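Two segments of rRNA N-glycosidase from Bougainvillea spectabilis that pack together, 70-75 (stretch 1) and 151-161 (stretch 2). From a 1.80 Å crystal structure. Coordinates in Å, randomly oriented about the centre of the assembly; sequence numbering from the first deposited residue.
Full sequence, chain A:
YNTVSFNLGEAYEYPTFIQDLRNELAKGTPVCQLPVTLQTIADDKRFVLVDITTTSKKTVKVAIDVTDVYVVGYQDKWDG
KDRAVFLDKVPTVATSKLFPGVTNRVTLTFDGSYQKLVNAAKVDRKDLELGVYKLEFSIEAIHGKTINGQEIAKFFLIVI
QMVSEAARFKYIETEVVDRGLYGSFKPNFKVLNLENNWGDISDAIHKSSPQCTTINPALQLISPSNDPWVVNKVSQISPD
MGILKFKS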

# COMPACT_ATOMS: atom_id res chain seq x y z
N TYR A 70 5.50 3.04 -1.21
CA TYR A 70 6.05 1.84 -0.58
C TYR A 70 5.99 1.96 0.94
O TYR A 70 6.36 2.99 1.50
CB TYR A 70 7.53 1.64 -0.93
CG TYR A 70 7.86 1.16 -2.32
CD1 TYR A 70 9.17 0.78 -2.63
CD2 TYR A 70 6.90 1.09 -3.32
CE1 TYR A 70 9.51 0.34 -3.91
CE2 TYR A 70 7.23 0.66 -4.61
CZ TYR A 70 8.54 0.29 -4.89
OH TYR A 70 8.88 -0.13 -6.15
N VAL A 71 5.53 0.91 1.61
CA VAL A 71 5.52 0.91 3.07
C VAL A 71 6.97 0.59 3.42
O VAL A 71 7.56 -0.33 2.85
CB VAL A 71 4.59 -0.20 3.63
CG1 VAL A 71 4.88 -0.43 5.11
CG2 VAL A 71 3.13 0.22 3.46
N VAL A 72 7.57 1.36 4.33
CA VAL A 72 8.96 1.14 4.70
C VAL A 72 9.14 0.61 6.13
O VAL A 72 10.20 0.10 6.48
CB VAL A 72 9.81 2.43 4.54
CG1 VAL A 72 9.85 2.84 3.07
CG2 VAL A 72 9.24 3.55 5.39
N GLY A 73 8.08 0.71 6.93
CA GLY A 73 8.16 0.24 8.30
C GLY A 73 7.00 0.75 9.12
O GLY A 73 6.08 1.36 8.59
N TYR A 74 7.03 0.50 10.43
CA TYR A 74 5.97 0.96 11.31
C TYR A 74 6.48 1.12 12.72
O TYR A 74 7.58 0.69 13.05
CB TYR A 74 4.80 -0.04 11.31
CG TYR A 74 5.17 -1.42 11.83
CD1 TYR A 74 5.67 -2.40 10.97
CD2 TYR A 74 5.04 -1.73 13.19
CE1 TYR A 74 6.04 -3.66 11.44
CE2 TYR A 74 5.41 -2.99 13.67
CZ TYR A 74 5.91 -3.95 12.80
OH TYR A 74 6.28 -5.18 13.27
N GLN A 75 5.67 1.75 13.56
CA GLN A 75 6.02 1.94 14.95
C GLN A 75 4.90 1.34 15.79
O GLN A 75 3.72 1.65 15.58
CB GLN A 75 6.17 3.42 15.28
CG GLN A 75 6.54 3.71 16.73
CD GLN A 75 6.53 5.19 17.05
OE1 GLN A 75 7.47 5.91 16.74
NE2 GLN A 75 5.45 5.65 17.67
N GLU A 151 5.10 -13.66 11.43
CA GLU A 151 3.89 -12.92 11.74
C GLU A 151 3.93 -11.49 11.22
O GLU A 151 2.92 -10.96 10.75
CB GLU A 151 3.65 -12.91 13.25
CG GLU A 151 3.31 -14.28 13.81
CD GLU A 151 2.07 -14.87 13.15
OE1 GLU A 151 0.99 -14.25 13.26
OE2 GLU A 151 2.18 -15.94 12.52
N ILE A 152 5.10 -10.87 11.29
CA ILE A 152 5.26 -9.50 10.81
C ILE A 152 5.12 -9.45 9.29
O ILE A 152 4.56 -8.50 8.75
CB ILE A 152 6.62 -8.92 11.25
CG1 ILE A 152 6.63 -8.76 12.78
CG2 ILE A 152 6.86 -7.57 10.59
CD1 ILE A 152 7.99 -8.40 13.37
N ALA A 153 5.62 -10.47 8.60
CA ALA A 153 5.50 -10.50 7.15
C ALA A 153 4.03 -10.58 6.76
O ALA A 153 3.60 -9.97 5.78
CB ALA A 153 6.27 -11.69 6.57
N LYS A 154 3.24 -11.32 7.53
CA LYS A 154 1.81 -11.45 7.25
C LYS A 154 1.13 -10.09 7.40
O LYS A 154 0.29 -9.71 6.60
CB LYS A 154 1.16 -12.47 8.19
CG LYS A 154 1.58 -13.91 7.90
CD LYS A 154 0.97 -14.89 8.90
CE LYS A 154 -0.54 -14.96 8.78
NZ LYS A 154 -1.22 -13.67 9.12
N PHE A 155 1.51 -9.35 8.44
CA PHE A 155 0.95 -8.03 8.67
C PHE A 155 1.25 -7.13 7.46
O PHE A 155 0.36 -6.45 6.94
CB PHE A 155 1.54 -7.41 9.93
CG PHE A 155 1.33 -5.92 10.04
CD1 PHE A 155 0.05 -5.40 10.22
CD2 PHE A 155 2.40 -5.05 9.90
CE1 PHE A 155 -0.15 -4.02 10.27
CE2 PHE A 155 2.21 -3.66 9.96
CZ PHE A 155 0.93 -3.15 10.14
N PHE A 156 2.50 -7.12 7.02
CA PHE A 156 2.88 -6.28 5.88
C PHE A 156 2.08 -6.64 4.64
O PHE A 156 1.59 -5.76 3.93
CB PHE A 156 4.38 -6.39 5.59
CG PHE A 156 5.23 -5.49 6.46
CD1 PHE A 156 6.20 -6.03 7.31
CD2 PHE A 156 5.07 -4.11 6.42
CE1 PHE A 156 6.99 -5.20 8.10
CE2 PHE A 156 5.85 -3.27 7.22
CZ PHE A 156 6.81 -3.82 8.06
N LEU A 157 1.94 -7.93 4.36
CA LEU A 157 1.19 -8.36 3.18
C LEU A 157 -0.24 -7.84 3.21
O LEU A 157 -0.76 -7.38 2.19
CB LEU A 157 1.18 -9.89 3.08
CG LEU A 157 2.52 -10.52 2.67
CD1 LEU A 157 2.47 -12.03 2.80
CD2 LEU A 157 2.83 -10.12 1.23
N ILE A 158 -0.87 -7.90 4.38
CA ILE A 158 -2.25 -7.43 4.50
C ILE A 158 -2.36 -5.91 4.41
O ILE A 158 -3.14 -5.39 3.62
CB ILE A 158 -2.88 -7.92 5.83
CG1 ILE A 158 -2.91 -9.46 5.84
CG2 ILE A 158 -4.29 -7.35 5.98
CD1 ILE A 158 -3.35 -10.07 7.15
N VAL A 159 -1.55 -5.20 5.19
CA VAL A 159 -1.63 -3.74 5.18
C VAL A 159 -1.19 -3.10 3.86
O VAL A 159 -1.76 -2.09 3.43
CB VAL A 159 -0.82 -3.13 6.36
CG1 VAL A 159 0.66 -3.05 6.01
CG2 VAL A 159 -1.38 -1.75 6.70
N ILE A 160 -0.18 -3.67 3.20
CA ILE A 160 0.28 -3.11 1.93
C ILE A 160 -0.83 -3.16 0.88
O ILE A 160 -1.04 -2.20 0.13
CB ILE A 160 1.53 -3.87 1.40
CG1 ILE A 160 2.75 -3.52 2.26
CG2 ILE A 160 1.77 -3.52 -0.06
CD1 ILE A 160 3.99 -4.34 1.95
N GLN A 161 -1.55 -4.27 0.83
CA GLN A 161 -2.63 -4.40 -0.14
C GLN A 161 -3.86 -3.57 0.21
O GLN A 161 -4.48 -2.96 -0.68
CB GLN A 161 -3.01 -5.87 -0.30
CG GLN A 161 -1.85 -6.77 -0.70
CD GLN A 161 -2.31 -8.19 -0.99
OE1 GLN A 161 -2.89 -8.46 -2.03
NE2 GLN A 161 -2.05 -9.09 -0.05

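The contact between the strand 70-75 and the helix 151-161 is built around Phe-156, whose ring meets three residues of the strand. Its CB leaves the helix sideways to the strand, but with chi1 at -83° (m) the end of the ring comes nearer and reaches Val-71, Gly-73 and Tyr-74. Val-71, whose CB points toward the helix, places CG1 3.7 Å from Phe-156 CE2, at the edge of the phenyl ring and near its plane. The other methyl of the same valine, CG2, lies 3.9 Å from CG1 of Ile-160, one helical turn further along. The two branches thus address successive turns of the helix, and the short, beta-branched side chain fits where the backbones come closest: the CA atoms of Val-71 and Ile-160 are 6.7 Å apart. Ile-160 also leaves its backbone sideways, and its extended chain (chi1 m, chi2 t) brings its end closer to the strand.

Gly-73 adds little covered area; its backbone meets the ring edge, CA lying 4.3 Å from Phe-156 CZ. No side chain is present here, and a CB in the ideal position would point away from the helix.

Tyr-74 gives the largest buried area of any residue in the contact, 87 Å² of the 311 Å² summed over both sides. Its CB points toward the helix, and chi1 of 62° (p) carries the ring among Ile-152, Phe-155 and Phe-156. The closest approach is between Tyr-74 CD1 and Phe-156 CZ, at 3.4 Å; the two rings are oblique, with centroids 5.4 Å apart and planes at 58°. Phe-155 approaches differently. Its edge is directed at one face of the tyrosine, with CE2 3.8 Å from Tyr-74 CD1, centroids 5.3 Å apart and planes at 74°, an edge-to-face arrangement that sets ring hydrogens against the pi electrons of the phenol. Neighbours in sequence, Phe-155 and Phe-156 differ in chi1, t and m, and in the direction of CB, and lie over one face and at the edge of the same tyrosine ring.

Further toward the start of the helix, Ile-152 packs against the outer part of the tyrosine. Its CG2 is 4.1 Å from Tyr-74 CE1, near the plane of the ring, and both CG1 and CG2 lie 3.6 Å from Tyr-74 OH. Ile-152, Phe-156 and Ile-160 recur every four residues, so the helix offers the strand a continuous apolar stripe. The helix runs at 144° to the strand, roughly antiparallel, which pairs its earlier residues with Tyr-74 and its later ones with Val-71.

No hydrogen bond joins the stretches. The polar edge is therefore slight: the phenol oxygen of Tyr-74 meets only carbon from the helix at close range, and Glu-151, Lys-154 and Gln-75 take no part. The helix backbone carries its own hydrogen bonds, as in Ile-160 N to Phe-156 O at 2.8 Å, and cohesion between the segments rests on apolar and aromatic packing.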